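Local coordinates for protein probable zinc protease (Pseudomonas aeruginosa, PDB 4NNZ) that probably acts as a zinc metallopeptidase of the M16 family, forming one subunit of the heterodimeric protease PA0371-PA0372, at residues 32-37 with 374-379; 186-191 with 217-222; 240-245 with 418-423. All blocks are in the same frame, centred on the assembly; numbering follows the deposited sequence.

Contact 1: residues 32-37 with 374-379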
loop_
_atom_site.group_PDB
_atom_site.type_symbol
_atom_site.label_atom_id
_atom_site.label_comp_id
_atom_site.label_asym_id
_atom_site.label_seq_id
_atom_site.Cartn_x
_atom_site.Cartn_y
_atom_site.Cartn_z
ATOM N N GLN A 32 21.026 23.428 -5.404
ATOM C CA GLN A 32 20.134 22.290 -5.525
ATOM C C GLN A 32 18.724 22.622 -5.158
ATOM O O GLN A 32 18.535 23.354 -4.229
ATOM C CB GLN A 32 20.569 21.190 -4.616
ATOM C CG GLN A 32 22.029 21.105 -4.379
ATOM C CD GLN A 32 22.397 19.762 -3.859
ATOM O OE1 GLN A 32 21.614 19.121 -3.224
ATOM N NE2 GLN A 32 23.584 19.332 -4.147
ATOM N N LEU A 33 17.717 22.077 -5.839
ATOM C CA LEU A 33 16.419 22.398 -5.247
ATOM C C LEU A 33 15.671 21.181 -4.733
ATOM O O LEU A 33 15.454 20.301 -5.487
ATOM C CB LEU A 33 15.571 23.170 -6.218
ATOM C CG LEU A 33 14.240 23.715 -5.747
ATOM C CD1 LEU A 33 14.281 24.106 -4.300
ATOM C CD2 LEU A 33 13.854 24.911 -6.554
ATOM N N TRP A 34 15.265 21.128 -3.465
ATOM C CA TRP A 34 14.679 19.910 -2.942
ATOM C C TRP A 34 13.227 20.092 -2.617
ATOM O O TRP A 34 12.879 20.896 -1.814
ATOM C CB TRP A 34 15.393 19.510 -1.669
ATOM C CG TRP A 34 16.775 19.111 -1.868
ATOM C CD1 TRP A 34 17.781 19.896 -2.228
ATOM C CD2 TRP A 34 17.312 17.810 -1.738
ATOM N NE1 TRP A 34 18.906 19.196 -2.334
ATOM C CE2 TRP A 34 18.646 17.896 -2.041
ATOM C CE3 TRP A 34 16.785 16.577 -1.403
ATOM C CZ2 TRP A 34 19.465 16.817 -2.013
ATOM C CZ3 TRP A 34 17.584 15.521 -1.381
ATOM C CH2 TRP A 34 18.912 15.630 -1.687
ATOM N N TYR A 35 12.378 19.302 -3.238
ATOM C CA TYR A 35 10.962 19.370 -3.018
ATOM C C TYR A 35 10.565 18.199 -2.174
ATOM O O TYR A 35 11.025 17.130 -2.388
ATOM C CB TYR A 35 10.224 19.259 -4.319
ATOM C CG TYR A 35 10.262 20.453 -5.217
ATOM C CD1 TYR A 35 9.418 21.519 -5.032
ATOM C CD2 TYR A 35 11.110 20.487 -6.287
ATOM C CE1 TYR A 35 9.448 22.594 -5.874
ATOM C CE2 TYR A 35 11.141 21.554 -7.131
ATOM C CZ TYR A 35 10.307 22.603 -6.920
ATOM O OH TYR A 35 10.373 23.641 -7.781
ATOM N N ARG A 36 9.703 18.397 -1.203
ATOM C CA ARG A 36 9.276 17.308 -0.372
ATOM C C ARG A 36 8.102 16.556 -0.947
ATOM O O ARG A 36 7.024 16.582 -0.429
ATOM C CB ARG A 36 8.947 17.825 0.998
ATOM C CG ARG A 36 10.098 18.460 1.695
ATOM C CD ARG A 36 9.630 19.132 2.948
ATOM N NE ARG A 36 10.013 20.519 2.962
ATOM C CZ ARG A 36 9.172 21.514 3.136
ATOM N NH1 ARG A 36 7.895 21.284 3.308
ATOM N NH2 ARG A 36 9.612 22.736 3.137
ATOM N N ILE A 37 8.326 15.889 -2.042
ATOM C CA ILE A 37 7.327 15.051 -2.576
ATOM C C ILE A 37 8.039 13.809 -3.067
ATOM O O ILE A 37 9.173 13.861 -3.419
ATOM C CB ILE A 37 6.503 15.797 -3.626
ATOM C CG1 ILE A 37 5.385 14.924 -4.142
ATOM C CG2 ILE A 37 7.380 16.328 -4.712
ATOM C CD1 ILE A 37 4.507 14.394 -3.063
ATOM N N ILE A 374 22.469 18.618 3.298
ATOM C CA ILE A 374 21.594 19.628 3.780
ATOM C C ILE A 374 20.196 19.436 3.228
ATOM O O ILE A 374 19.241 19.623 3.913
ATOM C CB ILE A 374 22.141 21.021 3.446
ATOM C CG1 ILE A 374 23.400 21.299 4.246
ATOM C CG2 ILE A 374 21.120 22.089 3.731
ATOM C CD1 ILE A 374 24.239 22.410 3.692
ATOM N N GLY A 375 20.086 19.037 1.984
ATOM C CA GLY A 375 18.801 18.927 1.340
ATOM C C GLY A 375 18.042 17.686 1.704
ATOM O O GLY A 375 16.859 17.683 1.829
ATOM N N GLN A 376 18.757 16.615 1.862
ATOM C CA GLN A 376 18.184 15.377 2.264
ATOM C C GLN A 376 17.452 15.511 3.580
ATOM O O GLN A 376 16.322 15.160 3.696
ATOM C CB GLN A 376 19.310 14.399 2.446
ATOM C CG GLN A 376 19.198 13.181 1.604
ATOM C CD GLN A 376 18.935 11.995 2.454
ATOM O OE1 GLN A 376 18.063 12.034 3.310
ATOM N NE2 GLN A 376 19.681 10.923 2.235
ATOM N N LEU A 377 18.154 16.000 4.574
ATOM C CA LEU A 377 17.750 16.008 5.944
ATOM C C LEU A 377 16.590 16.937 6.051
ATOM O O LEU A 377 15.628 16.649 6.699
ATOM C CB LEU A 377 18.863 16.540 6.813
ATOM C CG LEU A 377 20.054 15.644 7.046
ATOM C CD1 LEU A 377 21.222 16.408 7.606
ATOM C CD2 LEU A 377 19.708 14.474 7.901
ATOM N N GLU A 378 16.709 18.067 5.402
ATOM C CA GLU A 378 15.683 19.060 5.370
ATOM C C GLU A 378 14.394 18.644 4.664
ATOM O O GLU A 378 13.353 19.164 4.931
ATOM C CB GLU A 378 16.241 20.362 4.831
ATOM C CG GLU A 378 15.790 21.591 5.582
ATOM C CD GLU A 378 16.594 21.872 6.819
ATOM O OE1 GLU A 378 17.804 21.708 6.805
ATOM O OE2 GLU A 378 16.010 22.290 7.807
ATOM N N SER A 379 14.487 17.723 3.741
ATOM C CA SER A 379 13.324 17.244 3.061
ATOM C C SER A 379 12.608 16.200 3.876
ATOM O O SER A 379 11.527 15.801 3.568
ATOM C CB SER A 379 13.725 16.695 1.714
ATOM O OG SER A 379 14.797 17.438 1.242
#
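G375 lies flat against the indole of W34, a helix-on-sheet contact in which helix 367-379 packs on the mixed six-stranded sheet that holds strand 28-35, in the N-terminal half of this M16 fold. Strand 32-35 and helix 374-379 run nearly parallel, 16° between their directions. The evidence for a CH-pi contact is direct: G375 CA stands 3.5 Å from the centroid of the five-membered ring of W34, over its face. The same face continues under the next peptide, since Q376 N is 3.6 Å from W34 CZ3, displaced toward the rim.

W34 CG is anti to the carbonyl carbon (chi1 -67°), on the side facing the helix; the turn of the ring about CB-CG (chi2 69°) then sets its face to G375. A neighbour on its own strand restrains that rotation. W34 NE1 donates to Q32 OE1 over 2.9 Å, the acceptor lying in the ring plane and the donor on a carbonyl lone pair. Q32 NE2 in turn makes a weak hydrogen bond to S372 OG, so Q32 joins the ring to an earlier turn of the helix.

Past the strand, R36 centres an inverse gamma turn, and its aliphatic part runs alongside S379. Its guanidinium is engaged by N188, whose O accepts from NH1. The touching is done by the methylene carbons, with R36 CG 3.6 Å from S379 O and 4.0 Å from S379 CB.

Contact 2: residues 186-191 with 217-222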
loop_
_atom_site.group_PDB
_atom_site.type_symbol
_atom_site.label_atom_id
_atom_site.label_comp_id
_atom_site.label_asym_id
_atom_site.label_seq_id
_atom_site.Cartn_x
_atom_site.Cartn_y
_atom_site.Cartn_z
ATOM N N ALA A 186 5.616 23.519 -4.594
ATOM C CA ALA A 186 5.329 24.812 -4.103
ATOM C C ALA A 186 6.446 25.274 -3.207
ATOM O O ALA A 186 7.118 24.479 -2.603
ATOM C CB ALA A 186 4.029 24.797 -3.365
ATOM N N PRO A 187 6.587 26.582 -3.054
ATOM C CA PRO A 187 7.699 27.188 -2.342
ATOM C C PRO A 187 7.742 26.755 -0.924
ATOM O O PRO A 187 8.789 26.575 -0.386
ATOM C CB PRO A 187 7.378 28.657 -2.418
ATOM C CG PRO A 187 6.414 28.799 -3.540
ATOM C CD PRO A 187 6.122 27.467 -4.109
ATOM N N ASN A 188 6.592 26.540 -0.340
ATOM C CA ASN A 188 6.531 26.128 1.024
ATOM C C ASN A 188 6.693 24.636 1.146
ATOM O O ASN A 188 6.654 24.099 2.218
ATOM C CB ASN A 188 5.269 26.619 1.692
ATOM C CG ASN A 188 4.033 26.373 0.876
ATOM O OD1 ASN A 188 3.884 26.894 -0.200
ATOM N ND2 ASN A 188 3.132 25.603 1.415
ATOM N N ASN A 189 6.883 23.968 0.026
ATOM C CA ASN A 189 7.250 22.576 0.029
ATOM C C ASN A 189 8.665 22.330 -0.400
ATOM O O ASN A 189 9.018 21.240 -0.686
ATOM C CB ASN A 189 6.308 21.768 -0.831
ATOM C CG ASN A 189 6.220 20.346 -0.396
ATOM O OD1 ASN A 189 6.339 20.048 0.759
ATOM N ND2 ASN A 189 6.035 19.466 -1.321
ATOM N N ALA A 190 9.468 23.360 -0.455
ATOM C CA ALA A 190 10.757 23.256 -1.076
ATOM C C ALA A 190 11.903 23.859 -0.306
ATOM O O ALA A 190 11.722 24.715 0.502
ATOM C CB ALA A 190 10.695 23.836 -2.463
ATOM N N THR A 191 13.094 23.364 -0.553
ATOM C CA THR A 191 14.294 23.938 0.025
ATOM C C THR A 191 15.331 24.250 -1.017
ATOM O O THR A 191 15.628 23.435 -1.804
ATOM C CB THR A 191 14.949 23.025 1.042
ATOM O OG1 THR A 191 14.000 22.661 2.013
ATOM C CG2 THR A 191 15.966 23.747 1.742
ATOM N N ARG A 217 1.193 28.128 -1.559
ATOM C CA ARG A 217 0.047 27.342 -1.944
ATOM C C ARG A 217 -0.264 26.390 -0.827
ATOM O O ARG A 217 0.637 25.846 -0.273
ATOM C CB ARG A 217 0.356 26.506 -3.175
ATOM C CG ARG A 217 0.779 27.247 -4.418
ATOM C CD ARG A 217 0.495 26.451 -5.681
ATOM N NE ARG A 217 1.615 25.629 -6.120
ATOM C CZ ARG A 217 2.762 26.107 -6.588
ATOM N NH1 ARG A 217 3.634 26.643 -5.750
ATOM N NH2 ARG A 217 3.041 26.050 -7.890
ATOM N N GLN A 218 -1.535 26.173 -0.515
ATOM C CA GLN A 218 -1.909 25.222 0.498
ATOM C C GLN A 218 -1.553 23.838 0.050
ATOM O O GLN A 218 -1.696 23.490 -1.092
ATOM C CB GLN A 218 -3.388 25.301 0.794
ATOM C CG GLN A 218 -3.846 24.318 1.837
ATOM C CD GLN A 218 -3.767 24.878 3.219
ATOM O OE1 GLN A 218 -3.270 24.241 4.121
ATOM N NE2 GLN A 218 -4.259 26.074 3.391
ATOM N N LEU A 219 -1.076 23.052 0.975
ATOM C CA LEU A 219 -0.537 21.796 0.635
ATOM C C LEU A 219 -1.506 20.770 1.053
ATOM O O LEU A 219 -2.314 20.995 1.901
ATOM C CB LEU A 219 0.767 21.578 1.367
ATOM C CG LEU A 219 2.039 21.588 0.573
ATOM C CD1 LEU A 219 1.986 22.677 -0.450
ATOM C CD2 LEU A 219 3.193 21.822 1.505
ATOM N N PRO A 220 -1.383 19.590 0.501
ATOM C CA PRO A 220 -2.133 18.460 0.994
ATOM C C PRO A 220 -1.534 17.991 2.277
ATOM O O PRO A 220 -0.473 18.426 2.637
ATOM C CB PRO A 220 -1.940 17.437 -0.082
ATOM C CG PRO A 220 -1.791 18.232 -1.294
ATOM C CD PRO A 220 -0.985 19.394 -0.888
ATOM N N PRO A 221 -2.242 17.187 3.019
ATOM C CA PRO A 221 -1.712 16.690 4.270
ATOM C C PRO A 221 -0.606 15.722 4.000
ATOM O O PRO A 221 -0.692 14.944 3.095
ATOM C CB PRO A 221 -2.890 15.980 4.891
ATOM C CG PRO A 221 -3.985 16.051 3.906
ATOM C CD PRO A 221 -3.460 16.498 2.618
ATOM N N ALA A 222 0.451 15.804 4.776
ATOM C CA ALA A 222 1.544 14.886 4.622
ATOM C C ALA A 222 1.849 14.175 5.912
ATOM O O ALA A 222 2.147 14.792 6.886
ATOM C CB ALA A 222 2.761 15.641 4.149
#
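Around A186 and R217 the backbones come within 6.2 Å between CA atoms, widening to 7.8 Å between the CA atoms of N189 and L219. The segment 186-191 makes a short 3-10 turn at 187-188, closed by N189 N to A186 O at 2.7 Å, and leads into strand 190-196 of the six-stranded sheet of the M16 fold. The extended loop 217-222, which follows helix 200-211, is clamped to this turn by a side-chain amide bonded to both backbone polar groups of one residue.

N188 supplies that amide. Its CG sits between the backbone N and the carbonyl carbon (chi1 47°), and ND2 donates to R217 O at 3.0 Å, the acceptor lying close to the amide plane. R217 N returns a nearly straight bond (170°) to N188 OD1, longer at 3.3 Å and tilted from that carbonyl's plane. Two bonds thus fix the amide's orientation. The arginine side chain turns back beside A186 and P187, its NE bonded to E182 O in helix 174-184.

L219 and N188 meet tip to tip, L219 CD1 3.7 Å from N188 ND2; CD1 also packs on A186 CB, and CD2 on N189 OD1. N189 ND2 donates to W184 O and, weakly, to R36 O.

Contact 3: residues 240-245 with 418-423; sequences VRTQLP and AQVLPV
V240 approaches P422 in an extended conformation (phi -139°, psi 169°), which puts both its N and its O within bonding range of the segment 418-423. P422 has no N-H of its own, and the bridge does not need one: in this parallel pairing V240 uses the residues flanking P422. V240 N donates to L421 O at 2.8 Å, and V423 N to V240 O at 3.2 Å. V240 O also receives P422 CA, a CA-H...O contact of 3.6 Å.

R241 then forms an inverse gamma turn that bends the chain out of the strand. T242 follows with OG1 anti to its backbone N (chi1 165°), where it accepts from L244 N and closes an ST turn. The other branch, T242 CG2, lies 3.9 Å from L421 O, and T242 O is 3.4 Å from P422 CB.

The turn delivers P245 to the strand again. The two proline rings cross at about a right angle, P245 CG 3.6 Å from P422 CD. P245 CA meets V420 O in a second CA-H...O contact, and P245 CB touches L421 CD2 at 4.0 Å.

The loop 241-245 passes around the end of strand 415-422, which in the five-stranded mixed sheet lies between its parallel neighbour 233-240 and its antiparallel neighbour 246-253. Helix 140-152 packs against V240 and V420 through P140 and A144, while L421 meets L325 of helix 325-341.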
loop_
_atom_site.group_PDB
_atom_site.type_symbol
_atom_site.label_atom_id
_atom_site.label_comp_id
_atom_site.label_asym_id
_atom_site.label_seq_id
_atom_site.Cartn_x
_atom_site.Cartn_y
_atom_site.Cartn_z
ATOM N N VAL A 240 13.393 -16.007 -10.578
ATOM C CA VAL A 240 13.747 -14.967 -11.496
ATOM C C VAL A 240 14.849 -15.420 -12.383
ATOM O O VAL A 240 15.440 -16.439 -12.177
ATOM C CB VAL A 240 14.211 -13.732 -10.779
ATOM C CG1 VAL A 240 13.029 -13.004 -10.234
ATOM C CG2 VAL A 240 15.152 -14.104 -9.680
ATOM N N ARG A 241 15.100 -14.639 -13.396
ATOM C CA ARG A 241 16.084 -14.974 -14.361
ATOM C C ARG A 241 17.428 -14.555 -13.837
ATOM O O ARG A 241 17.967 -13.579 -14.230
ATOM C CB ARG A 241 15.762 -14.256 -15.643
ATOM C CG ARG A 241 15.255 -15.182 -16.701
ATOM C CD ARG A 241 13.822 -14.963 -17.107
ATOM N NE ARG A 241 13.611 -15.571 -18.415
ATOM C CZ ARG A 241 12.771 -16.570 -18.683
ATOM N NH1 ARG A 241 12.008 -17.097 -17.740
ATOM N NH2 ARG A 241 12.687 -17.035 -19.917
ATOM N N THR A 242 17.940 -15.306 -12.895
ATOM C CA THR A 242 19.193 -14.975 -12.292
ATOM C C THR A 242 20.004 -16.246 -12.303
ATOM O O THR A 242 19.457 -17.292 -12.492
ATOM C CB THR A 242 19.013 -14.464 -10.859
ATOM O OG1 THR A 242 20.275 -14.477 -10.196
ATOM C CG2 THR A 242 18.080 -15.335 -10.095
ATOM N N GLN A 243 21.306 -16.152 -12.157
ATOM C CA GLN A 243 22.099 -17.342 -12.105
ATOM C C GLN A 243 22.468 -17.713 -10.719
ATOM O O GLN A 243 22.800 -18.832 -10.457
ATOM C CB GLN A 243 23.355 -17.167 -12.928
ATOM C CG GLN A 243 23.539 -18.275 -13.930
ATOM C CD GLN A 243 22.269 -18.570 -14.677
ATOM O OE1 GLN A 243 21.592 -19.565 -14.435
ATOM N NE2 GLN A 243 21.931 -17.692 -15.578
ATOM N N LEU A 244 22.424 -16.755 -9.825
ATOM C CA LEU A 244 22.814 -17.011 -8.459
ATOM C C LEU A 244 21.711 -16.855 -7.423
ATOM O O LEU A 244 21.134 -15.807 -7.249
ATOM C CB LEU A 244 23.987 -16.118 -8.102
ATOM C CG LEU A 244 25.345 -16.561 -8.626
ATOM C CD1 LEU A 244 26.444 -15.806 -7.933
ATOM C CD2 LEU A 244 25.544 -18.039 -8.426
ATOM N N PRO A 245 21.472 -17.889 -6.667
ATOM C CA PRO A 245 20.503 -17.835 -5.584
ATOM C C PRO A 245 20.934 -16.880 -4.507
ATOM O O PRO A 245 22.091 -16.818 -4.232
ATOM C CB PRO A 245 20.544 -19.234 -5.039
ATOM C CG PRO A 245 20.925 -20.057 -6.187
ATOM C CD PRO A 245 21.845 -19.250 -7.014
ATOM N N ALA A 418 13.322 -12.889 1.907
ATOM C CA ALA A 418 13.020 -13.357 0.577
ATOM C C ALA A 418 14.093 -14.205 -0.062
ATOM O O ALA A 418 15.209 -13.843 -0.038
ATOM C CB ALA A 418 12.702 -12.194 -0.308
ATOM N N GLN A 419 13.722 -15.313 -0.676
ATOM C CA GLN A 419 14.650 -16.133 -1.411
ATOM C C GLN A 419 14.495 -15.826 -2.867
ATOM O O GLN A 419 13.427 -15.897 -3.392
ATOM C CB GLN A 419 14.386 -17.610 -1.162
ATOM C CG GLN A 419 14.277 -17.955 0.305
ATOM C CD GLN A 419 14.420 -19.417 0.646
ATOM O OE1 GLN A 419 14.009 -20.290 -0.071
ATOM N NE2 GLN A 419 14.980 -19.672 1.784
ATOM N N VAL A 420 15.574 -15.449 -3.507
ATOM C CA VAL A 420 15.505 -15.185 -4.902
ATOM C C VAL A 420 16.173 -16.306 -5.616
ATOM O O VAL A 420 17.329 -16.515 -5.465
ATOM C CB VAL A 420 16.211 -13.897 -5.247
ATOM C CG1 VAL A 420 15.942 -13.522 -6.670
ATOM C CG2 VAL A 420 15.787 -12.799 -4.319
ATOM N N LEU A 421 15.413 -17.043 -6.377
ATOM C CA LEU A 421 15.924 -18.239 -6.948
ATOM C C LEU A 421 15.954 -18.249 -8.426
ATOM O O LEU A 421 15.150 -17.660 -9.072
ATOM C CB LEU A 421 15.144 -19.431 -6.459
ATOM C CG LEU A 421 15.307 -19.711 -4.991
ATOM C CD1 LEU A 421 14.292 -20.732 -4.589
ATOM C CD2 LEU A 421 16.677 -20.229 -4.713
ATOM N N PRO A 422 16.885 -18.998 -8.970
ATOM C CA PRO A 422 17.009 -19.135 -10.406
ATOM C C PRO A 422 15.971 -20.024 -10.960
ATOM O O PRO A 422 15.701 -21.022 -10.382
ATOM C CB PRO A 422 18.351 -19.807 -10.574
ATOM C CG PRO A 422 18.756 -20.257 -9.248
ATOM C CD PRO A 422 18.138 -19.326 -8.299
ATOM N N VAL A 423 15.408 -19.667 -12.089
ATOM C CA VAL A 423 14.511 -20.550 -12.776
ATOM C C VAL A 423 15.114 -21.093 -14.066
ATOM O O VAL A 423 16.236 -21.583 -14.099
ATOM C CB VAL A 423 13.189 -19.866 -13.091
ATOM C CG1 VAL A 423 13.393 -18.664 -13.960
ATOM C CG2 VAL A 423 12.284 -20.833 -13.791
#

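Overall arrangement
Contacts 1 and 2 are neighbours, their centres 12 Å apart, and both reach the six-stranded sheet through the adjacent antiparallel strands 28-35 and 190-196. They touch directly: W34 O and T191 N, 2.8 Å apart, are probably hydrogen-bonded. Contact 3 lies on the other side of the chain's centre, about 36 Å from contact 1 and 42 Å from contact 2 between centres, in the five-stranded sheet. Along the chain, contact 2 is nested within the loop closed by contact 1, whereas contacts 1 and 3 interleave. Helix 367-379 returns to the first sheet before the chain ends in the second, so the C-terminal part of the chain contributes to the packing of both sheets.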